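Local coordinates for alkaline serine protease (Pseudoalteromonas sp., PDB 1V6C) that cleaves peptide bonds as a cold-adapted, subtilisin-like serine endopeptidase from an Antarctic bacterium, at the calcium ion site. Coordinates in Å, arbitrary orientation; residue numbers count along the deposited sequence, not the author numbering.

The calcium ion site. Residues 136, 139, 168-172, 174-175, 195, 197, 395. With CA (calcium ion), chain B.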
ATOM      1  N   THR A 136     -16.733 -10.444  19.098  1.00 12.05           N
ATOM      2  CA  THR A 136     -17.200 -10.792  20.441  1.00 10.87           C
ATOM      3  C   THR A 136     -17.561  -9.544  21.237  1.00  9.93           C
ATOM      4  O   THR A 136     -17.128  -8.440  20.911  1.00 10.02           O
ATOM      5  CB  THR A 136     -16.137 -11.580  21.248  1.00 11.25           C
ATOM      6  OG1 THR A 136     -15.115 -10.687  21.708  1.00 11.39           O
ATOM      7  CG2 THR A 136     -15.510 -12.663  20.392  1.00 11.61           C
ATOM      8  N   GLU A 139     -14.469  -8.145  23.280  1.00 11.32           N
ATOM      9  CA  GLU A 139     -13.575  -7.381  22.419  1.00 12.13           C
ATOM     10  C   GLU A 139     -14.196  -6.036  22.044  1.00 12.84           C
ATOM     11  O   GLU A 139     -13.528  -5.002  22.100  1.00 12.15           O
ATOM     12  CB  GLU A 139     -13.251  -8.195  21.167  1.00 13.67           C
ATOM     13  CG  GLU A 139     -12.203  -7.581  20.261  1.00 14.48           C
ATOM     14  CD  GLU A 139     -11.693  -8.578  19.238  1.00 15.29           C
ATOM     15  OE1 GLU A 139     -10.547  -9.059  19.385  1.00 14.82           O
ATOM     16  OE2 GLU A 139     -12.449  -8.894  18.299  1.00 14.00           O
ATOM     17  N   PRO A 168     -10.825  -6.130  13.856  1.00 10.55           N
ATOM     18  CA  PRO A 168     -11.530  -5.020  14.510  1.00 10.27           C
ATOM     19  C   PRO A 168     -12.117  -3.864  13.687  1.00  9.90           C
ATOM     20  O   PRO A 168     -12.855  -3.042  14.232  1.00 10.63           O
ATOM     21  CB  PRO A 168     -10.495  -4.526  15.512  1.00 10.35           C
ATOM     22  CG  PRO A 168      -9.227  -4.656  14.724  1.00 11.07           C
ATOM     23  CD  PRO A 168      -9.371  -6.029  14.093  1.00 11.77           C
ATOM     24  N   ALA A 169     -11.804  -3.785  12.399  1.00  9.39           N
ATOM     25  CA  ALA A 169     -12.308  -2.686  11.576  1.00  8.48           C
ATOM     26  C   ALA A 169     -13.814  -2.443  11.682  1.00  9.90           C
ATOM     27  O   ALA A 169     -14.262  -1.297  11.691  1.00  8.89           O
ATOM     28  CB  ALA A 169     -11.931  -2.911  10.116  1.00  8.76           C
ATOM     29  N   SER A 170     -14.592  -3.516  11.773  1.00 10.77           N
ATOM     30  CA  SER A 170     -16.044  -3.374  11.815  1.00  9.16           C
ATOM     31  C   SER A 170     -16.705  -3.046  13.146  1.00 10.63           C
ATOM     32  O   SER A 170     -17.937  -3.019  13.232  1.00 11.51           O
ATOM     33  CB  SER A 170     -16.686  -4.610  11.190  1.00  7.78           C
ATOM     34  OG  SER A 170     -16.251  -4.730   9.844  1.00 10.19           O
ATOM     35  N   TYR A 171     -15.907  -2.804  14.184  1.00 10.68           N
ATOM     36  CA  TYR A 171     -16.464  -2.401  15.476  1.00 10.71           C
ATOM     37  C   TYR A 171     -16.666  -0.887  15.350  1.00 11.17           C
ATOM     38  O   TYR A 171     -15.931  -0.225  14.616  1.00  9.89           O
ATOM     39  CB  TYR A 171     -15.486  -2.689  16.620  1.00  9.63           C
ATOM     40  CG  TYR A 171     -15.349  -4.149  16.984  1.00 10.43           C
ATOM     41  CD1 TYR A 171     -14.095  -4.749  17.069  1.00  7.97           C
ATOM     42  CD2 TYR A 171     -16.470  -4.925  17.268  1.00  8.03           C
ATOM     43  CE1 TYR A 171     -13.960  -6.085  17.426  1.00 10.56           C
ATOM     44  CE2 TYR A 171     -16.347  -6.260  17.627  1.00 10.63           C
ATOM     45  CZ  TYR A 171     -15.089  -6.836  17.705  1.00 12.71           C
ATOM     46  OH  TYR A 171     -14.962  -8.158  18.055  1.00 13.53           O
ATOM     47  N   ASP A 172     -17.645  -0.330  16.056  1.00 12.07           N
ATOM     48  CA  ASP A 172     -17.894   1.109  15.963  1.00 14.01           C
ATOM     49  C   ASP A 172     -16.778   1.989  16.528  1.00 13.79           C
ATOM     50  O   ASP A 172     -16.669   3.163  16.173  1.00 13.28           O
ATOM     51  CB  ASP A 172     -19.211   1.466  16.656  1.00 17.79           C
ATOM     52  CG  ASP A 172     -20.422   0.967  15.891  1.00 20.48           C
ATOM     53  OD1 ASP A 172     -20.525   1.271  14.685  1.00 22.30           O
ATOM     54  OD2 ASP A 172     -21.269   0.281  16.495  1.00 25.54           O
ATOM     55  N   VAL A 174     -13.683   1.618  15.960  1.00 11.26           N
ATOM     56  CA  VAL A 174     -12.544   1.565  15.044  1.00 11.13           C
ATOM     57  C   VAL A 174     -12.857   2.100  13.652  1.00 11.68           C
ATOM     58  O   VAL A 174     -13.944   1.874  13.127  1.00 10.93           O
ATOM     59  CB  VAL A 174     -12.059   0.106  14.884  1.00 10.83           C
ATOM     60  CG1 VAL A 174     -10.840   0.049  13.977  1.00 11.32           C
ATOM     61  CG2 VAL A 174     -11.765  -0.502  16.246  1.00 11.13           C
ATOM     62  N   MET A 175     -11.902   2.803  13.046  1.00 10.62           N
ATOM     63  CA  MET A 175     -12.102   3.313  11.692  1.00 10.75           C
ATOM     64  C   MET A 175     -11.815   2.193  10.686  1.00 11.53           C
ATOM     65  O   MET A 175     -10.713   1.647  10.657  1.00 11.93           O
ATOM     66  CB  MET A 175     -11.157   4.484  11.399  1.00 11.94           C
ATOM     67  CG  MET A 175     -11.398   5.735  12.218  1.00 11.91           C
ATOM     68  SD  MET A 175     -10.376   7.101  11.603  1.00 14.64           S
ATOM     69  CE  MET A 175     -11.450   7.792  10.379  1.00 12.17           C
ATOM     70  N   GLN A 195     -19.647  -0.222   7.454  1.00 13.39           N
ATOM     71  CA  GLN A 195     -18.681   0.209   8.459  1.00 12.74           C
ATOM     72  C   GLN A 195     -17.543   0.967   7.767  1.00 12.51           C
ATOM     73  O   GLN A 195     -16.919   1.831   8.380  1.00 11.85           O
ATOM     74  CB  GLN A 195     -18.102  -0.988   9.222  1.00 13.31           C
ATOM     75  CG  GLN A 195     -18.947  -1.494  10.392  1.00 13.43           C
ATOM     76  CD  GLN A 195     -18.952  -0.547  11.590  1.00 15.09           C
ATOM     77  OE1 GLN A 195     -17.930   0.042  11.938  1.00 12.37           O
ATOM     78  NE2 GLN A 195     -20.105  -0.423  12.241  1.00 13.50           N
ATOM     79  N   GLU A 197     -15.352   3.457   6.541  1.00 11.63           N
ATOM     80  CA  GLU A 197     -15.422   4.858   6.931  1.00 12.64           C
ATOM     81  C   GLU A 197     -14.616   5.843   6.100  1.00 12.12           C
ATOM     82  O   GLU A 197     -15.023   6.992   5.918  1.00 11.87           O
ATOM     83  CB  GLU A 197     -14.979   4.949   8.389  1.00 13.82           C
ATOM     84  CG  GLU A 197     -15.492   6.140   9.160  1.00 17.54           C
ATOM     85  CD  GLU A 197     -15.280   5.964  10.649  1.00 17.97           C
ATOM     86  OE1 GLU A 197     -15.581   4.863  11.160  1.00 18.60           O
ATOM     87  OE2 GLU A 197     -14.823   6.918  11.312  1.00 18.58           O
ATOM     88  N   ARG A 395     -11.083  11.796  14.634  1.00 15.27           N
ATOM     89  CA  ARG A 395     -11.777  10.875  13.743  1.00 14.60           C
ATOM     90  C   ARG A 395     -12.858  11.630  12.964  1.00 15.90           C
ATOM     91  O   ARG A 395     -12.999  11.468  11.753  1.00 14.22           O
ATOM     92  CB  ARG A 395     -12.401   9.742  14.565  1.00 14.79           C
ATOM     93  CG  ARG A 395     -13.113   8.673  13.753  1.00 15.24           C
ATOM     94  CD  ARG A 395     -13.644   7.582  14.670  1.00 15.92           C
ATOM     95  NE  ARG A 395     -14.429   6.578  13.954  1.00 13.39           N
ATOM     96  CZ  ARG A 395     -15.049   5.562  14.546  1.00 15.39           C
ATOM     97  NH1 ARG A 395     -15.744   4.694  13.821  1.00 14.84           N
ATOM     98  NH2 ARG A 395     -14.975   5.414  15.864  1.00 13.48           N
TER
HETATM   99 CA    CA B 505     -15.601   0.524  12.472  1.00 22.31          CA
HETATM  100  O   HOH W   1     -15.751   2.196  10.809  1.00 13.27           O
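Backbone carbonyls of one short turn supply much of the shell of this calcium site, whose observed ligands are near square pyramidal. Ala169 and Tyr171 point their O atoms at the ion from the loop that follows a cis peptide bond into Pro168, and Val174 O, 2.2 Å from the calcium, adds a third at the start of strand 174-180. Gln195 brings a side-chain ligand from a separate loop. Its CG lies anti to the carbonyl carbon (chi1 -84°) and the chain bends at chi2, so OE1 sits 2.4 Å from the calcium. The other end of that amide is used too: NE2 donates almost straight to Asp172 OD1 at 3.0 Å, in the amide's own plane but from above the carboxylate plane. This bond and the metal bond to OE1 are likely to fix which way the amide is turned, a task suited to glutamine, with acceptor and donor on one flat group. An alanine here would remove both the OE1 ligand and the tie to Asp172, and would probably weaken calcium binding and loosen the turn. A water, 2.4 Å from the calcium, is held by Gln195 O and Glu197 OE1, so Glu197 acts from the second shell. Arg395, fully extended from helix 391-401, suits its place through its flat array of donors. It meets that carboxylate side-on: NE reaches OE2 at 2.7 Å and NH1 forms a salt bridge with OE1, both on syn lone pairs, while OE1 also keeps the water. Around the guanidinium rim, NH2 meets Asp172 O in the carbonyl plane at 2.8 Å and NH1 from above it; Val174's carbonyl carbon lies above one face, toward its rim. Glu197's negative charge probably offsets those of Arg395 and calcium. The Tyr171 ring reaches away from the metal; its phenol OH, able to give and take, donates to the anti lone pair of Glu139 OE2 at 2.6 Å and accepts from Thr136 N. Calcium thus ties the turn 169-174 to Gln195 and, through water, strand 196-201, and probably stabilises the fold rather than taking part in catalysis.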